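Local coordinates for 4-amino-4-deoxy-L-arabinose transferase or related glycosyltransferases of PMT family (Cupriavidus metallidurans, PDB 5EZM), which probably transfers 4-amino-4-deoxy-L-arabinose from a polyprenyl phosphate carrier to lipid A, as a membrane-embedded glycosyltransferase of the GT-C fold, at residues G134-A139 against G434-V439; A138-L143 against A363-S368. All blocks are in the same frame, centred on the assembly; numbering follows the deposited sequence.

Contact 1. Residues G134-A139 against G434-V439; sequences GARAAA and GVLPSV. With MPG ([(Z)-octadec-9-enyl] (2R)-2,3-bis(oxidanyl)propanoate), chain J.
The guanidinium of Arg136 turns an edge to Val435: its NH2 comes 3.7 Å from Val435 CB, which lies near the plane of the group. The neighbouring nitrogen, NH1, touches Leu436 CB, also at 3.7 Å, so the two terminal nitrogens rest on successive residues of the first turn of helix 435-456. The two partners are met differently. The arginine chain crosses the Val435 side chain at about a right angle, whereas it and Leu436 slide past one another in opposite directions. Arg136 spans the gap because CG is anti to the backbone N (chi1 -162°) and the chain bends only further out, at chi3. No hydrogen bond links the segments. Across them the guanidinium meets mostly carbon, while its NE forms a salt bridge with Asp365, which probably offsets part of the charge.

Behind the arginine, Leu436 reaches back with CD1 to Ala139 CB at 4.2 Å, a purely apolar touch. The axes of 135-139 and 435-439 stay 11.2 Å apart at an angle of 18°, so these near-parallel helices meet through side chains and not through their backbones. On another side of helix 135-147 the end of a bound MPG chain touches the first turn, C7 lying 3.7 Å from Ala138 CB, while the rest of the chain runs away from the helix. In the transmembrane bundle, helix 112-133 packs against Ala138, while Val435 and Val439 lean on helix 369-389, and the end of helix 352-365 closes in on Ala137 and Val439.

Contact 2. Residues A138-L143 against A363-S368; sequences AAFTGL and ALDRLS
Helix 135-147 passes close to the end of helix 352-365, with Phe140 and Leu364 facing each other at a CA-CA distance of 6.4 Å, and the chain beyond Leu364 turns away through a bond from Arg366 N to Ala363 O. This is helix packing within the transmembrane bundle of the GT-C fold, and it is carried chiefly by a CH-pi contact. Leu364 CB stands over one face of the Phe140 ring, 3.9 Å from its centroid and 25° off the normal, displaced toward the rim and nearest to CD1. The CD1 methyl of Leu364, on the same side of the ring plane but past the rim, lies 3.9 Å from Phe140 CD1. Phe140 is aimed there by a chi1 of -75°, which sets CG opposite its own carbonyl carbon.

Further along the segment the ring meets main chain: Phe140 CD2 approaches Asp365 CA at 3.8 Å. The aromatic group thus meets two successive residues, Leu364 over a face and Asp365 obliquely, and no hydrogen bond joins the segments. Phe140 and Leu364 are both buried, and the aromatic side chain is also covered by Leu436 and Val439 of helix 435-456. Leu364 in turn packs on Trp299 and Ile302, while Thr141 gives a second tie between the two helices, its OG1 hydrogen-bonded to Gly357 O. Asp365, less buried, borders the contact: its CG stands anti to the backbone N (chi1 -170°), bringing OD1 to 4.1 Å from Phe140 CE2.

Overall arrangement
Both contacts use helix 135-147, sharing Ala138 and Ala139, and their centres lie about 5 Å apart. Contact 2 is the more buried of the two, a ring held against a leucine between transmembrane helices. Contact 1 lies nearer the surface and is mixed, with a guanidinium meeting aliphatic carbon, and with bound lipid on another side of the same helix. They join physically at Phe140, whose CE1 is 3.7 Å from Leu436 CD1, on the side of the ring opposite Leu364. Val439 CB lies equally near CE1, close to the ring plane. Charge bridges them too, through Arg136 of one contact and Asp365 of the other, so helices 135-147, 352-365 and 435-456 converge in one cluster.

Contact 1. Residues G134-A139 against G434-V439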
ATOM      1  N   GLY A 134       4.404 -28.829  -1.325  1.00 75.62           N
ATOM      2  CA  GLY A 134       3.499 -29.548  -2.201  1.00 78.30           C
ATOM      3  C   GLY A 134       2.336 -28.688  -2.663  1.00 77.15           C
ATOM      4  O   GLY A 134       2.177 -27.530  -2.273  1.00 76.54           O
ATOM      5  N   ALA A 135       1.505 -29.305  -3.504  1.00 78.32           N
ATOM      6  CA  ALA A 135       0.428 -28.573  -4.163  1.00 78.14           C
ATOM      7  C   ALA A 135      -0.651 -28.144  -3.172  1.00 76.49           C
ATOM      8  O   ALA A 135      -1.102 -26.993  -3.195  1.00 74.64           O
ATOM      9  CB  ALA A 135      -0.171 -29.426  -5.282  1.00 79.72           C
ATOM     10  N   ARG A 136      -1.083 -29.057  -2.298  1.00 77.62           N
ATOM     11  CA  ARG A 136      -2.171 -28.740  -1.374  1.00 78.21           C
ATOM     12  C   ARG A 136      -1.791 -27.579  -0.459  1.00 78.83           C
ATOM     13  O   ARG A 136      -2.553 -26.613  -0.304  1.00 76.60           O
ATOM     14  CB  ARG A 136      -2.542 -29.984  -0.563  1.00 77.00           C
ATOM     15  CG  ARG A 136      -3.905 -29.918   0.118  1.00 74.09           C
ATOM     16  CD  ARG A 136      -4.229 -31.221   0.840  1.00 75.42           C
ATOM     17  NE  ARG A 136      -4.754 -30.983   2.185  1.00 76.90           N
ATOM     18  CZ  ARG A 136      -6.042 -31.050   2.516  1.00 76.63           C
ATOM     19  NH1 ARG A 136      -6.954 -31.361   1.601  1.00 77.67           N
ATOM     20  NH2 ARG A 136      -6.418 -30.810   3.766  1.00 74.14           N
ATOM     21  N   ALA A 137      -0.599 -27.649   0.141  1.00 80.74           N
ATOM     22  CA  ALA A 137      -0.128 -26.560   0.991  1.00 78.02           C
ATOM     23  C   ALA A 137      -0.037 -25.255   0.211  1.00 77.19           C
ATOM     24  O   ALA A 137      -0.344 -24.183   0.746  1.00 75.29           O
ATOM     25  CB  ALA A 137       1.226 -26.918   1.601  1.00 78.14           C
ATOM     26  N   ALA A 138       0.383 -25.324  -1.056  1.00 77.73           N
ATOM     27  CA  ALA A 138       0.450 -24.119  -1.877  1.00 74.02           C
ATOM     28  C   ALA A 138      -0.931 -23.512  -2.071  1.00 70.57           C
ATOM     29  O   ALA A 138      -1.099 -22.289  -1.990  1.00 70.42           O
ATOM     30  CB  ALA A 138       1.089 -24.436  -3.227  1.00 74.30           C
ATOM     31  N   ALA A 139      -1.934 -24.356  -2.335  1.00 68.86           N
ATOM     32  CA  ALA A 139      -3.305 -23.868  -2.426  1.00 67.15           C
ATOM     33  C   ALA A 139      -3.715 -23.175  -1.132  1.00 68.06           C
ATOM     34  O   ALA A 139      -4.282 -22.075  -1.153  1.00 69.31           O
ATOM     35  CB  ALA A 139      -4.258 -25.017  -2.751  1.00 64.76           C
ATOM     36  N   GLY A 434     -14.325 -32.233   2.430  1.00 94.65           N
ATOM     37  CA  GLY A 434     -12.898 -32.072   2.631  1.00 92.11           C
ATOM     38  C   GLY A 434     -12.519 -30.742   3.250  1.00 88.83           C
ATOM     39  O   GLY A 434     -13.314 -29.797   3.251  1.00 88.66           O
ATOM     40  N   VAL A 435     -11.298 -30.656   3.780  1.00 86.03           N
ATOM     41  CA  VAL A 435     -10.854 -29.416   4.408  1.00 81.88           C
ATOM     42  C   VAL A 435     -10.566 -28.355   3.355  1.00 79.86           C
ATOM     43  O   VAL A 435     -10.938 -27.187   3.516  1.00 77.08           O
ATOM     44  CB  VAL A 435      -9.629 -29.678   5.303  1.00 80.86           C
ATOM     45  CG1 VAL A 435      -9.006 -28.370   5.751  1.00 78.92           C
ATOM     46  CG2 VAL A 435     -10.026 -30.511   6.507  1.00 81.78           C
ATOM     47  N   LEU A 436      -9.913 -28.741   2.256  1.00 80.25           N
ATOM     48  CA  LEU A 436      -9.517 -27.762   1.244  1.00 76.58           C
ATOM     49  C   LEU A 436     -10.696 -27.020   0.624  1.00 75.73           C
ATOM     50  O   LEU A 436     -10.626 -25.783   0.519  1.00 74.69           O
ATOM     51  CB  LEU A 436      -8.661 -28.445   0.172  1.00 76.73           C
ATOM     52  CG  LEU A 436      -8.248 -27.576  -1.017  1.00 75.56           C
ATOM     53  CD1 LEU A 436      -7.580 -26.290  -0.554  1.00 72.41           C
ATOM     54  CD2 LEU A 436      -7.326 -28.353  -1.939  1.00 77.79           C
ATOM     55  N   PRO A 437     -11.784 -27.673   0.186  1.00 76.94           N
ATOM     56  CA  PRO A 437     -12.913 -26.885  -0.342  1.00 75.78           C
ATOM     57  C   PRO A 437     -13.531 -25.959   0.694  1.00 74.81           C
ATOM     58  O   PRO A 437     -13.868 -24.812   0.374  1.00 76.13           O
ATOM     59  CB  PRO A 437     -13.902 -27.961  -0.814  1.00 76.87           C
ATOM     60  CG  PRO A 437     -13.551 -29.172  -0.023  1.00 77.80           C
ATOM     61  CD  PRO A 437     -12.059 -29.119   0.113  1.00 78.52           C
ATOM     62  N   SER A 438     -13.673 -26.429   1.936  1.00 74.53           N
ATOM     63  CA  SER A 438     -14.214 -25.583   2.997  1.00 75.17           C
ATOM     64  C   SER A 438     -13.347 -24.346   3.209  1.00 76.97           C
ATOM     65  O   SER A 438     -13.858 -23.224   3.315  1.00 76.92           O
ATOM     66  CB  SER A 438     -14.334 -26.392   4.291  1.00 74.93           C
ATOM     67  OG  SER A 438     -14.993 -25.655   5.305  1.00 73.79           O
ATOM     68  N   VAL A 439     -12.025 -24.532   3.258  1.00 77.85           N
ATOM     69  CA  VAL A 439     -11.115 -23.406   3.446  1.00 74.81           C
ATOM     70  C   VAL A 439     -11.167 -22.471   2.244  1.00 74.22           C
ATOM     71  O   VAL A 439     -11.056 -21.249   2.390  1.00 75.23           O
ATOM     72  CB  VAL A 439      -9.684 -23.913   3.715  1.00 73.26           C
ATOM     73  CG1 VAL A 439      -8.717 -22.753   3.846  1.00 71.52           C
ATOM     74  CG2 VAL A 439      -9.647 -24.750   4.976  1.00 74.52           C
TER
HETATM   75  C2  MPG J 609       2.007 -19.940  -9.329  1.00 80.89           C
HETATM   76  C3  MPG J 609       2.247 -21.310  -8.705  1.00 81.01           C
HETATM   77  C4  MPG J 609       0.951 -22.073  -8.484  1.00 81.98           C
HETATM   78  C5  MPG J 609       1.173 -23.408  -7.755  1.00 83.59           C
HETATM   79  C6  MPG J 609      -0.145 -24.167  -7.526  1.00 84.89           C
HETATM   80  C7  MPG J 609       0.035 -25.429  -6.658  1.00 85.27           C
HETATM   81  C8  MPG J 609      -1.306 -26.160  -6.409  1.00 85.06           C

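Contact 2. Residues A138-L143 against A363-S368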
ATOM      1  N   ALA A 138       0.383 -25.324  -1.056  1.00 77.73           N
ATOM      2  CA  ALA A 138       0.450 -24.119  -1.877  1.00 74.02           C
ATOM      3  C   ALA A 138      -0.931 -23.512  -2.071  1.00 70.57           C
ATOM      4  O   ALA A 138      -1.099 -22.289  -1.990  1.00 70.42           O
ATOM      5  CB  ALA A 138       1.089 -24.436  -3.227  1.00 74.30           C
ATOM      6  N   ALA A 139      -1.934 -24.356  -2.335  1.00 68.86           N
ATOM      7  CA  ALA A 139      -3.305 -23.868  -2.426  1.00 67.15           C
ATOM      8  C   ALA A 139      -3.715 -23.175  -1.132  1.00 68.06           C
ATOM      9  O   ALA A 139      -4.282 -22.075  -1.153  1.00 69.31           O
ATOM     10  CB  ALA A 139      -4.258 -25.017  -2.751  1.00 64.76           C
ATOM     11  N   PHE A 140      -3.403 -23.792   0.009  1.00 66.53           N
ATOM     12  CA  PHE A 140      -3.712 -23.145   1.279  1.00 65.68           C
ATOM     13  C   PHE A 140      -2.978 -21.814   1.430  1.00 66.47           C
ATOM     14  O   PHE A 140      -3.494 -20.895   2.076  1.00 66.20           O
ATOM     15  CB  PHE A 140      -3.387 -24.085   2.439  1.00 61.82           C
ATOM     16  CG  PHE A 140      -4.382 -25.190   2.609  1.00 60.42           C
ATOM     17  CD1 PHE A 140      -5.717 -24.901   2.831  1.00 60.85           C
ATOM     18  CD2 PHE A 140      -3.989 -26.513   2.546  1.00 62.34           C
ATOM     19  CE1 PHE A 140      -6.644 -25.914   2.986  1.00 62.42           C
ATOM     20  CE2 PHE A 140      -4.910 -27.533   2.701  1.00 63.17           C
ATOM     21  CZ  PHE A 140      -6.239 -27.232   2.922  1.00 63.54           C
ATOM     22  N   THR A 141      -1.787 -21.684   0.838  1.00 63.90           N
ATOM     23  CA  THR A 141      -1.065 -20.417   0.915  1.00 60.62           C
ATOM     24  C   THR A 141      -1.752 -19.345   0.077  1.00 61.56           C
ATOM     25  O   THR A 141      -1.913 -18.203   0.528  1.00 60.39           O
ATOM     26  CB  THR A 141       0.387 -20.614   0.473  1.00 60.74           C
ATOM     27  OG1 THR A 141       1.142 -21.185   1.548  1.00 61.82           O
ATOM     28  CG2 THR A 141       1.023 -19.295   0.069  1.00 61.60           C
ATOM     29  N   GLY A 142      -2.171 -19.698  -1.143  1.00 61.88           N
ATOM     30  CA  GLY A 142      -2.910 -18.747  -1.959  1.00 60.36           C
ATOM     31  C   GLY A 142      -4.198 -18.297  -1.295  1.00 61.72           C
ATOM     32  O   GLY A 142      -4.502 -17.101  -1.244  1.00 62.41           O
ATOM     33  N   LEU A 143      -4.969 -19.252  -0.769  1.00 63.54           N
ATOM     34  CA  LEU A 143      -6.190 -18.903  -0.045  1.00 61.63           C
ATOM     35  C   LEU A 143      -5.881 -18.029   1.164  1.00 62.60           C
ATOM     36  O   LEU A 143      -6.593 -17.053   1.434  1.00 62.26           O
ATOM     37  CB  LEU A 143      -6.915 -20.175   0.388  1.00 60.19           C
ATOM     38  CG  LEU A 143      -7.271 -21.119  -0.758  1.00 58.27           C
ATOM     39  CD1 LEU A 143      -7.739 -22.458  -0.227  1.00 60.48           C
ATOM     40  CD2 LEU A 143      -8.330 -20.486  -1.634  1.00 56.70           C
ATOM     41  N   ALA A 363       0.198 -24.965   7.924  1.00 67.87           N
ATOM     42  CA  ALA A 363      -0.627 -25.240   9.094  1.00 69.07           C
ATOM     43  C   ALA A 363      -1.979 -25.797   8.671  1.00 72.62           C
ATOM     44  O   ALA A 363      -2.375 -26.892   9.092  1.00 75.33           O
ATOM     45  CB  ALA A 363      -0.791 -23.978   9.938  1.00 67.22           C
ATOM     46  N   LEU A 364      -2.682 -25.069   7.798  1.00 72.17           N
ATOM     47  CA  LEU A 364      -3.932 -25.573   7.244  1.00 72.27           C
ATOM     48  C   LEU A 364      -3.740 -26.935   6.595  1.00 76.17           C
ATOM     49  O   LEU A 364      -4.661 -27.761   6.597  1.00 77.58           O
ATOM     50  CB  LEU A 364      -4.497 -24.573   6.231  1.00 67.20           C
ATOM     51  CG  LEU A 364      -4.755 -23.153   6.749  1.00 64.95           C
ATOM     52  CD1 LEU A 364      -5.087 -22.193   5.612  1.00 61.66           C
ATOM     53  CD2 LEU A 364      -5.867 -23.154   7.785  1.00 64.45           C
ATOM     54  N   ASP A 365      -2.543 -27.203   6.062  1.00 77.20           N
ATOM     55  CA  ASP A 365      -2.315 -28.474   5.387  1.00 79.11           C
ATOM     56  C   ASP A 365      -2.353 -29.655   6.346  1.00 79.61           C
ATOM     57  O   ASP A 365      -2.622 -30.779   5.911  1.00 80.00           O
ATOM     58  CB  ASP A 365      -0.977 -28.446   4.650  1.00 80.57           C
ATOM     59  CG  ASP A 365      -0.795 -29.637   3.739  1.00 81.25           C
ATOM     60  OD1 ASP A 365      -1.815 -30.160   3.241  1.00 80.47           O
ATOM     61  OD2 ASP A 365       0.366 -30.050   3.524  1.00 82.24           O
ATOM     62  N   ARG A 366      -2.108 -29.430   7.636  1.00 79.80           N
ATOM     63  CA  ARG A 366      -2.099 -30.505   8.618  1.00 80.13           C
ATOM     64  C   ARG A 366      -3.410 -30.621   9.383  1.00 78.52           C
ATOM     65  O   ARG A 366      -3.532 -31.498  10.245  1.00 79.68           O
ATOM     66  CB  ARG A 366      -0.940 -30.305   9.598  1.00 82.55           C
ATOM     67  CG  ARG A 366       0.422 -30.255   8.930  1.00 86.49           C
ATOM     68  CD  ARG A 366       1.514 -29.887   9.922  1.00 92.18           C
ATOM     69  NE  ARG A 366       2.834 -29.852   9.296  1.00 97.43           N
ATOM     70  CZ  ARG A 366       3.938 -29.424   9.902  1.00100.83           C
ATOM     71  NH1 ARG A 366       3.883 -28.990  11.156  1.00101.18           N
ATOM     72  NH2 ARG A 366       5.096 -29.429   9.254  1.00102.09           N
ATOM     73  N   LEU A 367      -4.392 -29.776   9.086  1.00 77.11           N
ATOM     74  CA  LEU A 367      -5.637 -29.760   9.841  1.00 77.11           C
ATOM     75  C   LEU A 367      -6.572 -30.880   9.406  1.00 79.14           C
ATOM     76  O   LEU A 367      -6.747 -31.137   8.211  1.00 80.68           O
ATOM     77  CB  LEU A 367      -6.343 -28.415   9.676  1.00 74.40           C
ATOM     78  CG  LEU A 367      -5.606 -27.192  10.219  1.00 73.53           C
ATOM     79  CD1 LEU A 367      -6.455 -25.942  10.040  1.00 71.44           C
ATOM     80  CD2 LEU A 367      -5.239 -27.397  11.681  1.00 72.49           C
ATOM     81  N   SER A 368      -7.175 -31.541  10.387  1.00 79.87           N
ATOM     82  CA  SER A 368      -8.272 -32.465  10.147  1.00 80.71           C
ATOM     83  C   SER A 368      -9.559 -31.678   9.927  1.00 82.25           C
ATOM     84  O   SER A 368      -9.603 -30.464  10.142  1.00 83.55           O
ATOM     85  CB  SER A 368      -8.405 -33.420  11.328  1.00 80.83           C
ATOM     86  OG  SER A 368      -8.675 -32.703  12.518  1.00 80.49           O
TER